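Local coordinates for protein AT-less polyketide synthase (Streptomyces platensis subsp. rosaceus, PDB 4QYR) that probably catalyses carbon-carbon bond formation by condensation of acyl units, as the KS3 ketosynthase domain of MgsE in the biosynthesis of the antibiotic isomigrastatin, at residues A[75-80]-A[596-601]; A[111-116]-A[160-165]; A[550-555]-A[573-578]. One frame throughout, in Å; residues are numbered along the deposited sequence. Where two conformers were deposited one is given.

Contact 1. Residues A[75-80]-A[596-601]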
ATOM      1  N   ALA A  75     -16.375 -21.918  -2.223  1.00 47.83           N
ATOM      2  CA  ALA A  75     -15.969 -21.666  -0.847  1.00 41.68           C
ATOM      3  C   ALA A  75     -15.400 -22.924  -0.218  1.00 44.80           C
ATOM      4  O   ALA A  75     -14.563 -22.842   0.675  1.00 49.38           O
ATOM      5  CB  ALA A  75     -17.123 -21.141  -0.032  1.00 39.48           C
ATOM      6  N   ASP A  76     -15.837 -24.088  -0.684  1.00 42.85           N
ATOM      7  CA  ASP A  76     -15.259 -25.335  -0.188  1.00 51.82           C
ATOM      8  C   ASP A  76     -13.831 -25.521  -0.623  1.00 50.35           C
ATOM      9  O   ASP A  76     -13.040 -26.147   0.076  1.00 53.57           O
ATOM     10  CB  ASP A  76     -16.072 -26.533  -0.647  1.00 61.84           C
ATOM     11  CG  ASP A  76     -17.486 -26.422  -0.234  1.00 75.31           C
ATOM     12  OD1 ASP A  76     -17.845 -27.044   0.788  1.00 80.85           O
ATOM     13  OD2 ASP A  76     -18.223 -25.671  -0.908  1.00 81.08           O
ATOM     14  N   PHE A  77     -13.514 -25.011  -1.798  1.00 38.88           N
ATOM     15  CA  PHE A  77     -12.162 -25.087  -2.286  1.00 37.52           C
ATOM     16  C   PHE A  77     -11.205 -24.461  -1.266  1.00 50.65           C
ATOM     17  O   PHE A  77     -10.121 -24.989  -1.017  1.00 51.73           O
ATOM     18  CB  PHE A  77     -12.058 -24.396  -3.639  1.00 37.57           C
ATOM     19  CG  PHE A  77     -10.725 -24.559  -4.303  1.00 35.05           C
ATOM     20  CD1 PHE A  77     -10.533 -25.528  -5.260  1.00 38.86           C
ATOM     21  CD2 PHE A  77      -9.668 -23.741  -3.966  1.00 33.44           C
ATOM     22  CE1 PHE A  77      -9.316 -25.672  -5.867  1.00 38.03           C
ATOM     23  CE2 PHE A  77      -8.456 -23.891  -4.561  1.00 34.88           C
ATOM     24  CZ  PHE A  77      -8.276 -24.854  -5.511  1.00 36.82           C
ATOM     25  N   PHE A  78     -11.636 -23.362  -0.649  1.00 45.91           N
ATOM     26  CA  PHE A  78     -10.822 -22.634   0.319  1.00 43.51           C
ATOM     27  C   PHE A  78     -11.261 -22.915   1.751  1.00 47.81           C
ATOM     28  O   PHE A  78     -10.821 -22.247   2.695  1.00 49.03           O
ATOM     29  CB  PHE A  78     -10.885 -21.140   0.019  1.00 38.47           C
ATOM     30  CG  PHE A  78     -10.425 -20.794  -1.374  1.00 37.10           C
ATOM     31  CD1 PHE A  78      -9.089 -20.560  -1.638  1.00 31.10           C
ATOM     32  CD2 PHE A  78     -11.326 -20.743  -2.428  1.00 37.88           C
ATOM     33  CE1 PHE A  78      -8.663 -20.254  -2.911  1.00 29.58           C
ATOM     34  CE2 PHE A  78     -10.900 -20.439  -3.713  1.00 33.06           C
ATOM     35  CZ  PHE A  78      -9.569 -20.185  -3.949  1.00 30.46           C
ATOM     36  N   HIS A  79     -12.140 -23.899   1.892  0.51 50.78           N
ATOM     37  CA  HIS A  79     -12.618 -24.341   3.193  0.51 53.60           C
ATOM     38  C   HIS A  79     -13.247 -23.184   3.983  0.51 56.65           C
ATOM     39  O   HIS A  79     -12.680 -22.706   4.963  0.51 56.72           O
ATOM     40  CB  HIS A  79     -11.472 -24.994   3.974  0.51 54.79           C
ATOM     41  CG  HIS A  79     -10.746 -26.055   3.200  0.51 55.02           C
ATOM     42  ND1 HIS A  79     -11.087 -27.388   3.268  0.51 58.33           N
ATOM     43  CD2 HIS A  79      -9.703 -25.973   2.340  0.51 52.45           C
ATOM     44  CE1 HIS A  79     -10.286 -28.086   2.477  0.51 58.07           C
ATOM     45  NE2 HIS A  79      -9.439 -27.250   1.905  0.51 55.24           N
ATOM     46  N   LEU A  80     -14.422 -22.742   3.539  1.00 54.62           N
ATOM     47  CA  LEU A  80     -15.142 -21.666   4.196  1.00 50.28           C
ATOM     48  C   LEU A  80     -16.621 -21.987   4.458  1.00 49.07           C
ATOM     49  O   LEU A  80     -17.326 -22.493   3.584  1.00 46.13           O
ATOM     50  CB  LEU A  80     -15.052 -20.388   3.373  1.00 38.57           C
ATOM     51  CG  LEU A  80     -13.695 -19.827   2.964  1.00 42.58           C
ATOM     52  CD1 LEU A  80     -13.877 -18.733   1.902  1.00 37.41           C
ATOM     53  CD2 LEU A  80     -12.968 -19.268   4.164  1.00 36.13           C
ATOM     54  N   TYR A 596      -8.285 -24.704 -12.837  1.00 46.31           N
ATOM     55  CA  TYR A 596      -9.294 -25.422 -12.060  1.00 46.07           C
ATOM     56  C   TYR A 596     -10.715 -24.924 -12.346  1.00 48.56           C
ATOM     57  O   TYR A 596     -10.956 -23.717 -12.344  1.00 50.60           O
ATOM     58  CB  TYR A 596      -8.994 -25.288 -10.558  1.00 41.65           C
ATOM     59  CG  TYR A 596      -9.822 -26.203  -9.683  1.00 44.01           C
ATOM     60  CD1 TYR A 596      -9.463 -27.535  -9.511  1.00 46.88           C
ATOM     61  CD2 TYR A 596     -10.969 -25.747  -9.045  1.00 41.81           C
ATOM     62  CE1 TYR A 596     -10.217 -28.388  -8.723  1.00 49.60           C
ATOM     63  CE2 TYR A 596     -11.736 -26.599  -8.266  1.00 45.64           C
ATOM     64  CZ  TYR A 596     -11.351 -27.918  -8.103  1.00 48.75           C
ATOM     65  OH  TYR A 596     -12.088 -28.777  -7.326  1.00 45.35           O
ATOM     66  N   PRO A 597     -11.664 -25.850 -12.558  1.00 41.77           N
ATOM     67  CA  PRO A 597     -13.065 -25.492 -12.805  1.00 42.62           C
ATOM     68  C   PRO A 597     -13.849 -25.170 -11.518  1.00 42.54           C
ATOM     69  O   PRO A 597     -14.742 -25.928 -11.127  1.00 44.32           O
ATOM     70  CB  PRO A 597     -13.619 -26.747 -13.470  1.00 45.09           C
ATOM     71  CG  PRO A 597     -12.859 -27.831 -12.831  1.00 45.70           C
ATOM     72  CD  PRO A 597     -11.480 -27.308 -12.522  1.00 43.66           C
ATOM     73  N   PHE A 598     -13.530 -24.053 -10.880  1.00 40.66           N
ATOM     74  CA  PHE A 598     -14.164 -23.704  -9.618  1.00 47.81           C
ATOM     75  C   PHE A 598     -15.678 -23.838  -9.673  1.00 49.65           C
ATOM     76  O   PHE A 598     -16.286 -23.412 -10.646  1.00 51.75           O
ATOM     77  CB  PHE A 598     -13.819 -22.280  -9.219  1.00 40.93           C
ATOM     78  CG  PHE A 598     -12.364 -22.041  -8.983  1.00 36.88           C
ATOM     79  CD1 PHE A 598     -11.773 -22.396  -7.778  1.00 42.29           C
ATOM     80  CD2 PHE A 598     -11.593 -21.407  -9.938  1.00 41.25           C
ATOM     81  CE1 PHE A 598     -10.414 -22.142  -7.536  1.00 35.22           C
ATOM     82  CE2 PHE A 598     -10.245 -21.153  -9.703  1.00 40.94           C
ATOM     83  CZ  PHE A 598      -9.655 -21.526  -8.500  1.00 33.99           C
ATOM     84  N   ALA A 599     -16.269 -24.437  -8.636  1.00 43.61           N
ATOM     85  CA  ALA A 599     -17.725 -24.559  -8.517  1.00 45.44           C
ATOM     86  C   ALA A 599     -18.428 -23.201  -8.552  1.00 55.54           C
ATOM     87  O   ALA A 599     -17.872 -22.194  -8.117  1.00 55.05           O
ATOM     88  CB  ALA A 599     -18.087 -25.288  -7.251  1.00 46.68           C
ATOM     89  N   CYS A 600     -19.650 -23.187  -9.077  1.00 53.38           N
ATOM     90  CA  CYS A 600     -20.426 -21.960  -9.245  1.00 53.44           C
ATOM     91  C   CYS A 600     -21.499 -21.832  -8.169  1.00 50.87           C
ATOM     92  O   CYS A 600     -22.680 -21.646  -8.483  1.00 50.97           O
ATOM     93  CB  CYS A 600     -21.086 -21.915 -10.635  1.00 59.26           C
ATOM     94  SG  CYS A 600     -19.956 -21.702 -12.048  1.00137.46           S
ATOM     95  N   ASP A 601     -21.091 -21.939  -6.909  1.00 48.19           N
ATOM     96  CA  ASP A 601     -22.027 -21.819  -5.799  1.00 52.49           C
ATOM     97  C   ASP A 601     -22.343 -20.347  -5.567  1.00 52.73           C
ATOM     98  O   ASP A 601     -21.476 -19.499  -5.727  1.00 51.77           O
ATOM     99  CB  ASP A 601     -21.460 -22.461  -4.527  1.00 56.40           C
ATOM    100  CG  ASP A 601     -21.188 -23.965  -4.684  1.00 62.20           C
ATOM    101  OD1 ASP A 601     -22.043 -24.707  -5.249  1.00 64.40           O
ATOM    102  OD2 ASP A 601     -20.114 -24.408  -4.220  1.00 61.66           O
TER
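Tyr596 meets Phe77 with the face of its ring: Phe77 CE1 lies 3.5 Å above the tyrosine plane, over its centre, and Phe77 CD1 comes within 3.4 Å of Tyr596 CE2. The two side chains run past each other in opposite directions, their rings inclined at 56°, neither stacked nor edge-to-face. Phe77 CG is anti to the backbone N (chi1 -173°), and the side chain leaves the backbone toward 596-601. A flat apolar ring suits position 77, which also pairs edge-to-face with Trp100 and makes a cation-pi contact with Arg460. Tyrosine suits 596 because its ring packs on carbon while OH accepts a hydrogen bond from Arg460 N. Pro597 follows; its CD sits on the other face of the Tyr596 ring, and the residue centres an inverse gamma turn. This Tyr-Pro-Phe sequence resembles that of the C-terminal linker tail of modular polyketide synthases, which wraps back over the ketosynthase, as the tail does here. Phe598 then presents an edge to Phe77 in a T-shaped pair, planes at 68° and ring centroids 5.0 Å apart. Its CE1 stands 3.8 Å above the Phe77 plane, over the ring centre; phenylalanine suits 598 by offering such a C-H edge. Phe78 CZ touches the same Phe598 CE1, at 4.2 Å, from the flank of the cluster. The backbone N of Ala599 bonds to Asp74 OD2. At Asp601, whose backbone bonds to Phe73, OD2 approaches Asp76 OD2 to 4.0 Å, a proximity of like charges that would probably be mildly repulsive.

Contact 2. Residues A[111-116]-A[160-165]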
ATOM      1  N   ALA A 111       3.217 -25.172  -3.645  1.00 42.31           N
ATOM      2  CA  ALA A 111       4.428 -25.783  -3.118  1.00 44.04           C
ATOM      3  C   ALA A 111       5.658 -25.579  -4.009  1.00 44.62           C
ATOM      4  O   ALA A 111       6.764 -25.987  -3.644  1.00 45.73           O
ATOM      5  CB  ALA A 111       4.196 -27.269  -2.897  1.00 43.62           C
ATOM      6  N   ARG A 112       5.473 -24.970  -5.176  1.00 41.57           N
ATOM      7  CA  ARG A 112       6.603 -24.705  -6.054  1.00 34.11           C
ATOM      8  C   ARG A 112       7.071 -23.265  -5.852  1.00 45.30           C
ATOM      9  O   ARG A 112       8.168 -22.874  -6.251  1.00 46.58           O
ATOM     10  CB  ARG A 112       6.223 -24.962  -7.506  1.00 33.97           C
ATOM     11  CG  ARG A 112       7.410 -25.086  -8.419  1.00 34.89           C
ATOM     12  CD  ARG A 112       7.001 -25.389  -9.838  1.00 40.73           C
ATOM     13  NE  ARG A 112       8.171 -25.556 -10.690  1.00 42.63           N
ATOM     14  CZ  ARG A 112       8.317 -24.976 -11.873  1.00 46.16           C
ATOM     15  NH1 ARG A 112       7.356 -24.189 -12.340  1.00 47.83           N
ATOM     16  NH2 ARG A 112       9.425 -25.172 -12.583  1.00 48.36           N
ATOM     17  N   LEU A 113       6.222 -22.476  -5.214  1.00 43.50           N
ATOM     18  CA  LEU A 113       6.564 -21.113  -4.888  1.00 38.52           C
ATOM     19  C   LEU A 113       7.646 -21.091  -3.847  1.00 39.33           C
ATOM     20  O   LEU A 113       7.648 -21.927  -2.942  1.00 42.11           O
ATOM     21  CB  LEU A 113       5.343 -20.364  -4.362  1.00 38.43           C
ATOM     22  CG  LEU A 113       4.172 -20.123  -5.304  1.00 34.45           C
ATOM     23  CD1 LEU A 113       3.109 -19.374  -4.531  1.00 27.30           C
ATOM     24  CD2 LEU A 113       4.659 -19.345  -6.521  1.00 27.63           C
ATOM     25  N   PRO A 114       8.569 -20.133  -3.965  1.00 37.86           N
ATOM     26  CA  PRO A 114       9.551 -19.848  -2.918  1.00 37.08           C
ATOM     27  C   PRO A 114       8.808 -19.389  -1.696  1.00 41.18           C
ATOM     28  O   PRO A 114       7.714 -18.853  -1.848  1.00 42.44           O
ATOM     29  CB  PRO A 114      10.381 -18.712  -3.494  1.00 32.16           C
ATOM     30  CG  PRO A 114       9.996 -18.621  -4.927  1.00 36.21           C
ATOM     31  CD  PRO A 114       8.643 -19.177  -5.074  1.00 35.12           C
ATOM     32  N   GLU A 115       9.367 -19.569  -0.510  1.00 46.56           N
ATOM     33  CA  GLU A 115       8.645 -19.151   0.676  1.00 55.37           C
ATOM     34  C   GLU A 115       8.629 -17.620   0.818  1.00 51.93           C
ATOM     35  O   GLU A 115       7.754 -17.060   1.480  1.00 52.09           O
ATOM     36  CB  GLU A 115       9.227 -19.808   1.923  1.00 69.16           C
ATOM     37  CG  GLU A 115      10.658 -19.445   2.208  1.00 85.17           C
ATOM     38  CD  GLU A 115      11.158 -20.124   3.468  1.00100.26           C
ATOM     39  OE1 GLU A 115      10.563 -19.875   4.541  1.00106.97           O
ATOM     40  OE2 GLU A 115      12.128 -20.916   3.384  1.00103.34           O
ATOM     41  N   ASN A 116       9.572 -16.924   0.207  1.00 46.91           N
ATOM     42  CA  ASN A 116       9.461 -15.484   0.267  1.00 47.61           C
ATOM     43  C   ASN A 116       8.837 -14.958  -1.026  1.00 43.89           C
ATOM     44  O   ASN A 116       9.454 -14.272  -1.830  1.00 49.19           O
ATOM     45  CB  ASN A 116      10.815 -14.818   0.566  1.00 52.33           C
ATOM     46  CG  ASN A 116      11.811 -14.970  -0.545  1.00 51.89           C
ATOM     47  OD1 ASN A 116      11.693 -15.851  -1.395  1.00 54.46           O
ATOM     48  ND2 ASN A 116      12.798 -14.084  -0.563  1.00 51.72           N
ATOM     49  N   LEU A 160      -1.517 -19.509   0.285  1.00 23.42           N
ATOM     50  CA  LEU A 160      -0.344 -20.007  -0.408  1.00 25.25           C
ATOM     51  C   LEU A 160       0.813 -20.353   0.516  1.00 31.20           C
ATOM     52  O   LEU A 160       1.799 -20.934   0.077  1.00 37.20           O
ATOM     53  CB  LEU A 160       0.119 -18.971  -1.416  1.00 28.00           C
ATOM     54  CG  LEU A 160      -0.970 -18.621  -2.436  1.00 32.25           C
ATOM     55  CD1 LEU A 160      -0.427 -17.744  -3.546  1.00 28.62           C
ATOM     56  CD2 LEU A 160      -1.585 -19.900  -2.990  1.00 35.48           C
ATOM     57  N   ASP A 161       0.683 -20.006   1.790  1.00 33.05           N
ATOM     58  CA  ASP A 161       1.768 -20.149   2.761  1.00 38.61           C
ATOM     59  C   ASP A 161       3.073 -19.517   2.274  1.00 32.75           C
ATOM     60  O   ASP A 161       4.113 -20.158   2.238  1.00 34.50           O
ATOM     61  CB  ASP A 161       1.997 -21.624   3.113  1.00 47.57           C
ATOM     62  CG  ASP A 161       3.047 -21.822   4.218  1.00 61.14           C
ATOM     63  OD1 ASP A 161       3.091 -21.016   5.182  1.00 62.52           O
ATOM     64  OD2 ASP A 161       3.843 -22.786   4.106  1.00 67.29           O
ATOM     65  N   VAL A 162       3.022 -18.251   1.901  1.00 28.89           N
ATOM     66  CA  VAL A 162       4.249 -17.543   1.570  1.00 30.22           C
ATOM     67  C   VAL A 162       4.493 -16.387   2.563  1.00 28.16           C
ATOM     68  O   VAL A 162       3.586 -16.003   3.285  1.00 27.17           O
ATOM     69  CB  VAL A 162       4.190 -17.023   0.160  1.00 24.31           C
ATOM     70  CG1 VAL A 162       3.907 -18.161  -0.750  1.00 22.89           C
ATOM     71  CG2 VAL A 162       3.100 -15.992   0.065  1.00 23.31           C
ATOM     72  N   HIS A 163       5.710 -15.846   2.585  1.00 24.77           N
ATOM     73  CA  HIS A 163       6.144 -14.956   3.651  1.00 26.33           C
ATOM     74  C   HIS A 163       6.752 -13.655   3.172  1.00 26.53           C
ATOM     75  O   HIS A 163       7.390 -12.946   3.947  1.00 26.70           O
ATOM     76  CB  HIS A 163       7.165 -15.670   4.522  1.00 30.91           C
ATOM     77  CG  HIS A 163       6.660 -16.952   5.088  1.00 35.54           C
ATOM     78  ND1 HIS A 163       6.984 -18.180   4.549  1.00 41.63           N
ATOM     79  CD2 HIS A 163       5.825 -17.201   6.124  1.00 35.47           C
ATOM     80  CE1 HIS A 163       6.377 -19.129   5.238  1.00 44.93           C
ATOM     81  NE2 HIS A 163       5.661 -18.560   6.193  1.00 42.73           N
ATOM     82  N   GLY A 164       6.580 -13.354   1.891  1.00 24.46           N
ATOM     83  CA  GLY A 164       7.038 -12.087   1.369  1.00 23.91           C
ATOM     84  C   GLY A 164       6.073 -11.044   1.888  1.00 26.27           C
ATOM     85  O   GLY A 164       5.101 -11.379   2.546  1.00 27.56           O
ATOM     86  N   PRO A 165       6.334  -9.771   1.611  1.00 26.16           N
ATOM     87  CA  PRO A 165       5.369  -8.719   1.948  1.00 24.79           C
ATOM     88  C   PRO A 165       4.002  -8.973   1.311  1.00 25.96           C
ATOM     89  O   PRO A 165       3.950  -9.319   0.124  1.00 26.80           O
ATOM     90  CB  PRO A 165       6.008  -7.469   1.352  1.00 26.53           C
ATOM     91  CG  PRO A 165       7.456  -7.767   1.377  1.00 29.89           C
ATOM     92  CD  PRO A 165       7.595  -9.227   1.095  1.00 26.93           C
TER
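The backbone carbonyl of Glu115 accepts a hydrogen bond from the backbone N of His163, with Glu115 O and His163 N 2.6 Å apart. The donor lies nearly along the C=O axis, though the N-H is bent at 141°. The first torsion of His163 (chi1 -56°) sets CG beside its own backbone N, and with chi2 near 100° the ring edge faces Glu115 O. Histidine can thus add a weak second bond to that oxygen, 3.4 Å from ND1 to Glu115 O, if ND1 carries the proton; Glu115 CB also packs 3.8 Å from His163 ND1.

Among apolar contacts, Leu113 CD1 touches Leu160 CD1 at 4.0 Å and Val162 CG1 at 4.1 Å. The two leucines, branched and aliphatic, lie between strand 194-201 and Leu103 of helix 90-106. Further along, the backbone of Asn116 runs close to Gly164, their CA atoms 4.3 Å apart; glycine has no side chain to intervene.

Across the dimer interface, the backbone of His163 and Asp161 OD1 hydrogen-bond to the second subunit, Asp161 to Arg272 N there. Asp161 itself, with positive phi, is the C-prime residue of a Schellman motif ending helix 149-160. The two segments lead into the adjacent parallel strands 117-122 and 166-169, which the intervening helices connect as a beta-alpha-beta crossover of the thiolase-fold ketosynthase.

Contact 3. Residues A[550-555]-A[573-578]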
ATOM      1  N   GLU A 550       9.851 -34.747   0.068  1.00110.71           N
ATOM      2  CA  GLU A 550       9.762 -36.068   0.675  1.00116.10           C
ATOM      3  C   GLU A 550       9.254 -37.090  -0.338  1.00110.62           C
ATOM      4  O   GLU A 550       8.521 -36.754  -1.273  1.00108.67           O
ATOM      5  CB  GLU A 550       8.858 -36.044   1.903  1.00125.64           C
ATOM      6  CG  GLU A 550       7.384 -35.975   1.567  1.00131.30           C
ATOM      7  CD  GLU A 550       6.509 -36.202   2.779  1.00137.94           C
ATOM      8  OE1 GLU A 550       7.027 -36.720   3.793  1.00142.87           O
ATOM      9  OE2 GLU A 550       5.305 -35.875   2.715  1.00137.43           O
ATOM     10  N   GLN A 551       9.652 -38.341  -0.159  1.00102.16           N
ATOM     11  CA  GLN A 551       9.233 -39.375  -1.086  1.00 93.23           C
ATOM     12  C   GLN A 551       9.137 -40.736  -0.401  1.00 90.08           C
ATOM     13  O   GLN A 551      10.118 -41.260   0.145  1.00 91.38           O
ATOM     14  CB  GLN A 551      10.184 -39.436  -2.283  1.00 91.43           C
ATOM     15  CG  GLN A 551       9.939 -40.633  -3.207  1.00 91.97           C
ATOM     16  CD  GLN A 551      10.580 -40.469  -4.577  1.00 87.63           C
ATOM     17  OE1 GLN A 551      10.482 -39.410  -5.205  1.00 82.81           O
ATOM     18  NE2 GLN A 551      11.258 -41.516  -5.039  1.00 86.93           N
ATOM     19  N   ALA A 552       7.930 -41.292  -0.438  1.00 85.86           N
ATOM     20  CA  ALA A 552       7.613 -42.548   0.232  1.00 87.56           C
ATOM     21  C   ALA A 552       8.562 -43.674  -0.184  1.00 91.92           C
ATOM     22  O   ALA A 552       8.939 -43.774  -1.353  1.00 91.67           O
ATOM     23  CB  ALA A 552       6.161 -42.935  -0.052  1.00 84.28           C
ATOM     24  N   PRO A 553       8.948 -44.527   0.782  1.00 95.69           N
ATOM     25  CA  PRO A 553       9.988 -45.530   0.551  1.00101.00           C
ATOM     26  C   PRO A 553       9.651 -46.453  -0.604  1.00104.64           C
ATOM     27  O   PRO A 553      10.551 -46.828  -1.360  1.00106.71           O
ATOM     28  CB  PRO A 553      10.029 -46.297   1.876  1.00104.14           C
ATOM     29  CG  PRO A 553       8.690 -46.052   2.500  1.00101.49           C
ATOM     30  CD  PRO A 553       8.354 -44.657   2.124  1.00 95.84           C
ATOM     31  N   GLU A 554       8.374 -46.802  -0.746  1.00104.18           N
ATOM     32  CA  GLU A 554       7.969 -47.711  -1.811  1.00107.13           C
ATOM     33  C   GLU A 554       8.062 -47.028  -3.168  1.00104.23           C
ATOM     34  O   GLU A 554       8.596 -47.602  -4.116  1.00107.53           O
ATOM     35  CB  GLU A 554       6.552 -48.245  -1.600  1.00111.51           C
ATOM     36  CG  GLU A 554       6.218 -49.362  -2.592  1.00118.24           C
ATOM     37  CD  GLU A 554       4.840 -49.975  -2.401  1.00122.92           C
ATOM     38  OE1 GLU A 554       4.192 -49.711  -1.365  1.00123.28           O
ATOM     39  OE2 GLU A 554       4.413 -50.740  -3.294  1.00126.01           O
ATOM     40  N   VAL A 555       7.544 -45.805  -3.259  1.00 99.98           N
ATOM     41  CA  VAL A 555       7.634 -45.034  -4.494  1.00 96.62           C
ATOM     42  C   VAL A 555       9.088 -44.920  -4.947  1.00 94.69           C
ATOM     43  O   VAL A 555       9.374 -44.987  -6.139  1.00 85.76           O
ATOM     44  CB  VAL A 555       7.030 -43.601  -4.344  1.00 79.45           C
ATOM     45  CG1 VAL A 555       6.833 -42.964  -5.704  1.00 76.94           C
ATOM     46  CG2 VAL A 555       5.701 -43.651  -3.620  1.00 78.66           C
ATOM     47  N   ASP A 573      -3.593 -42.925  -3.670  1.00 89.18           N
ATOM     48  CA  ASP A 573      -4.037 -43.163  -2.304  1.00 88.99           C
ATOM     49  C   ASP A 573      -3.156 -42.426  -1.299  1.00 83.59           C
ATOM     50  O   ASP A 573      -3.190 -42.711  -0.099  1.00 79.63           O
ATOM     51  CB  ASP A 573      -4.078 -44.658  -2.007  1.00 97.23           C
ATOM     52  CG  ASP A 573      -5.153 -45.372  -2.805  1.00103.21           C
ATOM     53  OD1 ASP A 573      -6.326 -44.943  -2.712  1.00102.92           O
ATOM     54  OD2 ASP A 573      -4.835 -46.355  -3.514  1.00106.92           O
ATOM     55  N   GLY A 574      -2.373 -41.473  -1.802  1.00 82.55           N
ATOM     56  CA  GLY A 574      -1.712 -40.499  -0.952  1.00 73.73           C
ATOM     57  C   GLY A 574      -0.212 -40.623  -0.769  1.00 82.85           C
ATOM     58  O   GLY A 574       0.347 -40.006   0.140  1.00 75.09           O
ATOM     59  N   ALA A 575       0.449 -41.402  -1.619  1.00 80.55           N
ATOM     60  CA  ALA A 575       1.891 -41.582  -1.487  1.00 85.32           C
ATOM     61  C   ALA A 575       2.622 -40.333  -1.953  1.00 87.21           C
ATOM     62  O   ALA A 575       2.407 -39.876  -3.071  1.00 90.80           O
ATOM     63  CB  ALA A 575       2.357 -42.794  -2.271  1.00 90.19           C
ATOM     64  N   PRO A 576       3.476 -39.761  -1.090  1.00 84.57           N
ATOM     65  CA  PRO A 576       4.217 -38.559  -1.492  1.00 82.78           C
ATOM     66  C   PRO A 576       5.258 -38.861  -2.566  1.00 85.24           C
ATOM     67  O   PRO A 576       6.009 -39.829  -2.452  1.00 81.94           O
ATOM     68  CB  PRO A 576       4.885 -38.102  -0.188  1.00 81.75           C
ATOM     69  CG  PRO A 576       4.054 -38.707   0.893  1.00 81.88           C
ATOM     70  CD  PRO A 576       3.618 -40.036   0.348  1.00 83.35           C
ATOM     71  N   VAL A 577       5.281 -38.030  -3.601  1.00 75.79           N
ATOM     72  CA  VAL A 577       6.184 -38.204  -4.727  1.00 78.82           C
ATOM     73  C   VAL A 577       7.028 -36.939  -4.926  1.00 80.77           C
ATOM     74  O   VAL A 577       6.570 -35.824  -4.655  1.00 82.30           O
ATOM     75  CB  VAL A 577       5.398 -38.535  -6.017  1.00 77.33           C
ATOM     76  CG1 VAL A 577       6.335 -38.810  -7.169  1.00 79.13           C
ATOM     77  CG2 VAL A 577       4.485 -39.736  -5.796  1.00 78.67           C
ATOM     78  N   ASP A 578       8.264 -37.118  -5.375  1.00 79.88           N
ATOM     79  CA  ASP A 578       9.170 -36.003  -5.608  1.00 80.91           C
ATOM     80  C   ASP A 578       9.366 -35.828  -7.104  1.00 83.62           C
ATOM     81  O   ASP A 578      10.416 -36.169  -7.645  1.00 90.75           O
ATOM     82  CB  ASP A 578      10.506 -36.252  -4.902  1.00 87.71           C
ATOM     83  CG  ASP A 578      11.450 -35.060  -4.968  1.00 88.62           C
ATOM     84  OD1 ASP A 578      11.323 -34.199  -5.872  1.00 83.69           O
ATOM     85  OD2 ASP A 578      12.344 -34.998  -4.102  1.00 93.33           O
TER
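Where the start of helix 553-561 joins the chain leaving helix 564-572, which follows it in sequence, Gln551 and Ala552 meet Pro576 and Asp578. Ala552 N bonds to Pro576 O at 3.1 Å and is nearly straight (166°). Pro576 O also receives a CA-H contact from Gln551 CA at 3.5 Å. The side chain of Gln551, its CG anti to the backbone N (chi1 171°), reaches the backbone N of Asp578, two residues on from Pro576. OE1 lies 3.2 Å from Asp578 N in this second hydrogen bond, bent at 140°. A glutamine suits this role, since its amide can also donate: NE2 makes a weak bond to Thr556 OG1.

Van der Waals contacts surround these bonds. Pro576 presents CD to Ala552 CB at 3.9 Å. Glu550 lies obliquely across the proline ring, its CG 3.7 Å from Pro576 CB and its carboxylate oxygen OE2 3.6 Å from Pro576 CG. Val555 spreads its two branches, CG2 to Ala575 CB at 3.7 Å and CG1 to Val577 CG2 at 4.0 Å. A beta-branched residue can serve both neighbours at once.

Helix 564-572 ends in a Schellman motif with Gly574 as C-prime residue, its positive phi readily adopted by glycine. That helix also supplies the surroundings: Val555 rests on Val567, Ala575 on Leu570 and Val577 on Trp571. The segment 573-578 then leads into helix 579-582.

In the fold
From the N terminus, the chain first passes residues 75-80, whose partner comes only at 596-601. Contact 1 therefore closes a loop of 515 residues, bringing the C-terminal tail back onto the ketosynthase near helix 90-106. Contacts 2 and 3 both fall within that loop, one after the other, without crossing. Contact 2 closes a 43-residue loop holding strand 117-122 and the helices that follow, and joins the approaches to strands 117-122 and 166-169, the latter outermost in the sheet within the chain, where the second subunit adjoins. Contact 3, far from the chain's centre, ties the two ends of the helical pair 553-572. The three remain separate: contacts 1 and 2 come closest, about 7 Å between nearest atoms.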